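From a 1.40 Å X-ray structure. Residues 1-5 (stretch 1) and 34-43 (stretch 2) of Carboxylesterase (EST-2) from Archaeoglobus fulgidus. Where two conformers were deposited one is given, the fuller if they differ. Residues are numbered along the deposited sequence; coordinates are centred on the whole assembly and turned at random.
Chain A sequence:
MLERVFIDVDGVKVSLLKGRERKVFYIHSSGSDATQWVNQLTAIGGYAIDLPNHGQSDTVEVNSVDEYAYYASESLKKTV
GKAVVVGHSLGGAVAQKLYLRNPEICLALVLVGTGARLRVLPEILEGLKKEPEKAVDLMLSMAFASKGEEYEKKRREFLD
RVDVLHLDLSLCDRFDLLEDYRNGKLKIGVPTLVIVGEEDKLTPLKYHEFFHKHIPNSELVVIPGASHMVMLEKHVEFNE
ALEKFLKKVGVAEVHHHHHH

Stretch 1 1-5: MLERV
Stretch 2, residues 34-43: ATQWVNQLTA

The N-terminal segment of this carboxylesterase packs against the start of a helix and the turn before it through a small, largely apolar contact centred on Leu2, with no hydrogen bond crossing between the two stretches. The buried surface is modest, 271 Å² summed over both sides, and Leu2 contributes the largest single share, 88 Å².

From Leu2 onward stretch 1 is extended; Met1, with psi of -41°, is not. Leu2 has phi/psi of -74/151°, Glu3 -125/146°, Arg4 -102/132° and Val5 -127/166°; residues 3-5 form a strand that continues later in the chain. Stretch 2 begins with a 3-10 segment at residues 34-36, with phi/psi of -55/-27°, -64/-16° and -53/-28°. Two i to i+3 bonds mark this turn, Trp37 N to Ala34 O at 3.0 Å and Val38 N to Thr35 O at 3.1 Å. Trp37, at -103/12°, occupies the N-cap position, right before the helix. The helix follows from Val38, where phi/psi is -52/-40°. Its i to i+4 pattern is seen in Leu41 N to Trp37 O at 2.9 Å and Thr42 N to Val38 O at 3.1 Å, while Gln40 N also reaches Trp37 O at 2.9 Å. A weak bond joins Ala43 N to Gln40 O at 3.2 Å.

The register shows that the stretches run in opposing senses: Leu2 lies nearest Thr42, CA to CA 6.7 Å, whereas Arg4 lies nearest Ala34, CA to CA 9.8 Å. The backbones therefore diverge as the strand proceeds, and Glu3 and Val5 make no contact with stretch 2.

Leu2 supplies the main anchor. Its CA-to-CB bond points toward the helix, and chi1 of -58° (m) with chi2 of -169° (t) brings both methyls to it. Leu2 CD2 lies 3.6 Å from Leu41 CB and also 3.6 Å from Thr42 CG2; Leu2 CD1 approaches Val38 CG1 at 3.9 Å. These are van der Waals separations between carbon atoms. Val38, Leu41 and Thr42 can share one partner because steps of three and four residues return to a similar side of a helix. Val38 and Leu41 are both m at chi1, each at -70°. Thr42 has chi1 of 58° (p), which turns its methyl to Leu2 and leaves Thr42 OG1 3.1 Å from Val38 O, although the destination of the hydroxyl proton is not settled.

Met1 extends the contact beyond Leu2. Its CB points toward stretch 2, and chi1 of 155° (t), chi2 of 148° and chi3 of -94°, the latter two between wells, place Met1 SD 3.7 Å from Thr42 O. This is a van der Waals approach to a backbone carbonyl.

Arg4 makes the last, looser contact. Its CB points sideways, but chi values of -177° (t), 171° (t), -70° (m) and -83° bring its end nearer, with Arg4 NH2 4.4 Å from Thr35 CG2. The methyl sits at the guanidinium edge, near its plane. A methyl carbon offers no acceptor to NH2, so this is loose van der Waals proximity and not a polar bond. Arg4 NH1 is hydrogen-bonded elsewhere in the structure. Thr35 has chi1 of 67° (p).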

ATOM      1  N   MET A   1       8.561 -16.460 -12.863  1.00 62.64           N
ATOM      2  CA  MET A   1       7.772 -15.456 -13.658  1.00 51.20           C
ATOM      3  C   MET A   1       8.171 -14.009 -13.324  1.00 27.13           C
ATOM      4  O   MET A   1       8.357 -13.224 -14.253  1.00 37.73           O
ATOM      5  CB  MET A   1       6.247 -15.694 -13.547  1.00 41.11           C
ATOM      6  CG  MET A   1       5.350 -14.490 -13.785  1.00 52.37           C
ATOM      7  SD  MET A   1       3.742 -14.852 -14.525  1.00 84.30           S
ATOM      8  CE  MET A   1       4.098 -14.593 -16.262  1.00 86.09           C
ATOM      9  N   LEU A   2       8.394 -13.688 -12.047  1.00 23.03           N
ATOM     10  CA  LEU A   2       8.714 -12.293 -11.704  1.00 19.28           C
ATOM     11  C   LEU A   2      10.129 -11.921 -12.108  1.00 21.57           C
ATOM     12  O   LEU A   2      11.019 -12.766 -12.155  1.00 25.25           O
ATOM     13  CB  LEU A   2       8.517 -11.999 -10.220  1.00 21.72           C
ATOM     14  CG  LEU A   2       7.109 -12.264  -9.712  1.00 22.92           C
ATOM     15  CD1 LEU A   2       7.000 -11.686  -8.314  1.00 24.19           C
ATOM     16  CD2 LEU A   2       6.024 -11.694 -10.613  1.00 21.94           C
ATOM     17  N   GLU A   3      10.303 -10.637 -12.396  1.00 17.04           N
ATOM     18  CA  GLU A   3      11.597 -10.051 -12.708  0.60 14.41           C
ATOM     19  C   GLU A   3      11.819  -8.889 -11.767  1.00 13.55           C
ATOM     20  O   GLU A   3      10.847  -8.197 -11.394  1.00 15.97           O
ATOM     21  CB  GLU A   3      11.646  -9.508 -14.150  0.60 18.87           C
ATOM     22  CG  GLU A   3      13.058  -9.178 -14.625  0.60 25.90           C
ATOM     23  CD  GLU A   3      13.180  -8.279 -15.851  0.60 30.02           C
ATOM     24  OE1 GLU A   3      12.177  -7.954 -16.506  0.60 17.57           O
ATOM     25  OE2 GLU A   3      14.338  -7.908 -16.143  0.60 31.89           O
ATOM     26  N   ARG A   4      13.053  -8.664 -11.390  1.00 11.93           N
ATOM     27  CA  ARG A   4      13.449  -7.481 -10.642  1.00 12.89           C
ATOM     28  C   ARG A   4      14.115  -6.518 -11.614  1.00 14.12           C
ATOM     29  O   ARG A   4      14.980  -6.919 -12.406  1.00 16.55           O
ATOM     30  CB  ARG A   4      14.372  -7.816  -9.506  1.00 12.94           C
ATOM     31  CG  ARG A   4      14.732  -6.598  -8.666  1.00 13.13           C
ATOM     32  CD  ARG A   4      15.482  -6.926  -7.408  1.00 14.53           C
ATOM     33  NE  ARG A   4      14.651  -7.598  -6.424  1.00 14.87           N
ATOM     34  CZ  ARG A   4      13.832  -6.984  -5.565  1.00 15.90           C
ATOM     35  NH1 ARG A   4      13.649  -5.664  -5.618  1.00 15.28           N
ATOM     36  NH2 ARG A   4      13.170  -7.690  -4.650  1.00 17.38           N
ATOM     37  N   VAL A   5      13.705  -5.260 -11.564  1.00 13.14           N
ATOM     38  CA  VAL A   5      14.273  -4.213 -12.434  1.00 13.78           C
ATOM     39  C   VAL A   5      14.736  -3.065 -11.593  1.00 13.94           C
ATOM     40  O   VAL A   5      14.392  -2.941 -10.412  1.00 13.34           O
ATOM     41  CB  VAL A   5      13.287  -3.722 -13.495  1.00 13.79           C
ATOM     42  CG1 VAL A   5      12.894  -4.862 -14.419  1.00 16.12           C
ATOM     43  CG2 VAL A   5      12.054  -3.092 -12.857  1.00 14.98           C
ATOM     44  N   ALA A  34       8.448  -4.516  -2.050  1.00 12.00           N
ATOM     45  CA  ALA A  34       7.695  -5.002  -3.169  1.00 11.84           C
ATOM     46  C   ALA A  34       7.226  -6.439  -3.060  1.00 11.66           C
ATOM     47  O   ALA A  34       6.221  -6.792  -3.654  1.00 12.51           O
ATOM     48  CB  ALA A  34       8.491  -4.818  -4.440  1.00 12.67           C
ATOM     49  N   THR A  35       7.964  -7.257  -2.307  1.00 12.55           N
ATOM     50  CA  THR A  35       7.617  -8.654  -2.161  1.00 12.85           C
ATOM     51  C   THR A  35       6.278  -8.852  -1.480  1.00 11.95           C
ATOM     52  O   THR A  35       5.657  -9.913  -1.612  1.00 13.82           O
ATOM     53  CB  THR A  35       8.668  -9.488  -1.449  1.00 14.75           C
ATOM     54  OG1 THR A  35       8.786  -9.091  -0.095  1.00 17.27           O
ATOM     55  CG2 THR A  35      10.005  -9.417  -2.134  1.00 17.23           C
ATOM     56  N   GLN A  36       5.740  -7.826  -0.808  1.00 12.60           N
ATOM     57  CA  GLN A  36       4.392  -7.879  -0.270  0.50 11.23           C
ATOM     58  C   GLN A  36       3.349  -8.257  -1.294  1.00 12.64           C
ATOM     59  O   GLN A  36       2.284  -8.795  -0.965  1.00 13.77           O
ATOM     60  CB  GLN A  36       4.045  -6.471   0.217  0.50 11.64           C
ATOM     61  CG  GLN A  36       2.815  -6.418   1.063  0.50 13.45           C
ATOM     62  CD  GLN A  36       2.551  -5.037   1.433  0.50 15.21           C
ATOM     63  OE1 GLN A  36       3.386  -4.335   2.010  0.50 14.47           O
ATOM     64  NE2 GLN A  36       1.386  -4.627   1.082  0.50 22.16           N
ATOM     65  N   TRP A  37       3.638  -7.915  -2.560  1.00 11.36           N
ATOM     66  CA  TRP A  37       2.698  -8.055  -3.631  1.00 11.81           C
ATOM     67  C   TRP A  37       2.948  -9.242  -4.545  1.00 11.64           C
ATOM     68  O   TRP A  37       2.306  -9.344  -5.607  1.00 11.40           O
ATOM     69  CB  TRP A  37       2.700  -6.793  -4.484  1.00 11.77           C
ATOM     70  CG  TRP A  37       2.356  -5.555  -3.697  1.00 11.26           C
ATOM     71  CD1 TRP A  37       3.210  -4.569  -3.312  1.00 11.24           C
ATOM     72  CD2 TRP A  37       1.075  -5.178  -3.210  1.00 10.62           C
ATOM     73  NE1 TRP A  37       2.546  -3.596  -2.659  1.00 11.99           N
ATOM     74  CE2 TRP A  37       1.219  -3.930  -2.579  1.00 10.91           C
ATOM     75  CE3 TRP A  37      -0.208  -5.763  -3.276  1.00 11.35           C
ATOM     76  CZ2 TRP A  37       0.156  -3.266  -2.006  1.00 11.47           C
ATOM     77  CZ3 TRP A  37      -1.268  -5.085  -2.749  1.00 12.62           C
ATOM     78  CH2 TRP A  37      -1.082  -3.853  -2.114  1.00 12.82           C
ATOM     79  N   VAL A  38       3.826 -10.172  -4.155  1.00 11.72           N
ATOM     80  CA  VAL A  38       4.137 -11.306  -5.046  0.60 13.88           C
ATOM     81  C   VAL A  38       2.911 -12.063  -5.561  1.00 12.34           C
ATOM     82  O   VAL A  38       2.872 -12.444  -6.713  1.00 13.83           O
ATOM     83  CB  VAL A  38       5.141 -12.332  -4.470  0.60 19.05           C
ATOM     84  CG1 VAL A  38       6.529 -11.717  -4.406  0.60 33.50           C
ATOM     85  CG2 VAL A  38       4.688 -12.911  -3.142  0.60 13.75           C
ATOM     86  N   ASN A  39       1.913 -12.266  -4.705  1.00 13.13           N
ATOM     87  CA  ASN A  39       0.729 -13.021  -5.145  1.00 14.65           C
ATOM     88  C   ASN A  39      -0.114 -12.294  -6.174  1.00 14.31           C
ATOM     89  O   ASN A  39      -0.792 -12.911  -7.001  1.00 16.80           O
ATOM     90  CB  ASN A  39      -0.159 -13.395  -3.956  1.00 14.74           C
ATOM     91  CG  ASN A  39       0.557 -14.230  -2.937  1.00 18.35           C
ATOM     92  OD1 ASN A  39       0.906 -15.385  -3.205  1.00 20.05           O
ATOM     93  ND2 ASN A  39       0.819 -13.662  -1.773  1.00 20.98           N
ATOM     94  N   GLN A  40      -0.034 -10.955  -6.189  1.00 12.34           N
ATOM     95  CA  GLN A  40      -0.704 -10.146  -7.182  1.00 12.52           C
ATOM     96  C   GLN A  40       0.133 -10.017  -8.459  1.00 12.93           C
ATOM     97  O   GLN A  40      -0.384 -10.102  -9.573  1.00 13.97           O
ATOM     98  CB  GLN A  40      -1.013  -8.745  -6.633  1.00 13.02           C
ATOM     99  CG  GLN A  40      -2.104  -8.724  -5.572  1.00 13.49           C
ATOM    100  CD  GLN A  40      -1.721  -9.437  -4.289  1.00 13.59           C
ATOM    101  OE1 GLN A  40      -0.703  -9.137  -3.684  1.00 13.84           O
ATOM    102  NE2 GLN A  40      -2.583 -10.422  -3.829  1.00 13.95           N
ATOM    103  N   LEU A  41       1.439  -9.863  -8.284  1.00 12.38           N
ATOM    104  CA  LEU A  41       2.324  -9.693  -9.426  1.00 13.34           C
ATOM    105  C   LEU A  41       2.282 -10.905 -10.336  1.00 15.57           C
ATOM    106  O   LEU A  41       2.270 -10.747 -11.553  1.00 15.61           O
ATOM    107  CB  LEU A  41       3.749  -9.408  -8.984  1.00 13.54           C
ATOM    108  CG  LEU A  41       3.940  -8.032  -8.364  1.00 13.46           C
ATOM    109  CD1 LEU A  41       5.214  -8.020  -7.556  1.00 15.22           C
ATOM    110  CD2 LEU A  41       3.960  -6.961  -9.453  1.00 15.66           C
ATOM    111  N   THR A  42       2.233 -12.092  -9.747  1.00 15.02           N
ATOM    112  CA  THR A  42       2.246 -13.347 -10.517  1.00 16.66           C
ATOM    113  C   THR A  42       0.922 -13.632 -11.203  1.00 20.14           C
ATOM    114  O   THR A  42       0.912 -14.271 -12.260  1.00 24.77           O
ATOM    115  CB  THR A  42       2.677 -14.548  -9.652  1.00 19.34           C
ATOM    116  OG1 THR A  42       1.777 -14.666  -8.541  1.00 20.84           O
ATOM    117  CG2 THR A  42       4.097 -14.434  -9.193  1.00 18.59           C
ATOM    118  N   ALA A  43      -0.182 -13.162 -10.645  1.00 15.31           N
ATOM    119  CA  ALA A  43      -1.505 -13.458 -11.187  1.00 16.51           C
ATOM    120  C   ALA A  43      -2.088 -12.355 -12.025  1.00 18.46           C
ATOM    121  O   ALA A  43      -2.655 -12.615 -13.070  1.00 23.28           O
ATOM    122  CB  ALA A  43      -2.469 -13.818 -10.052  1.00 18.85           C
TER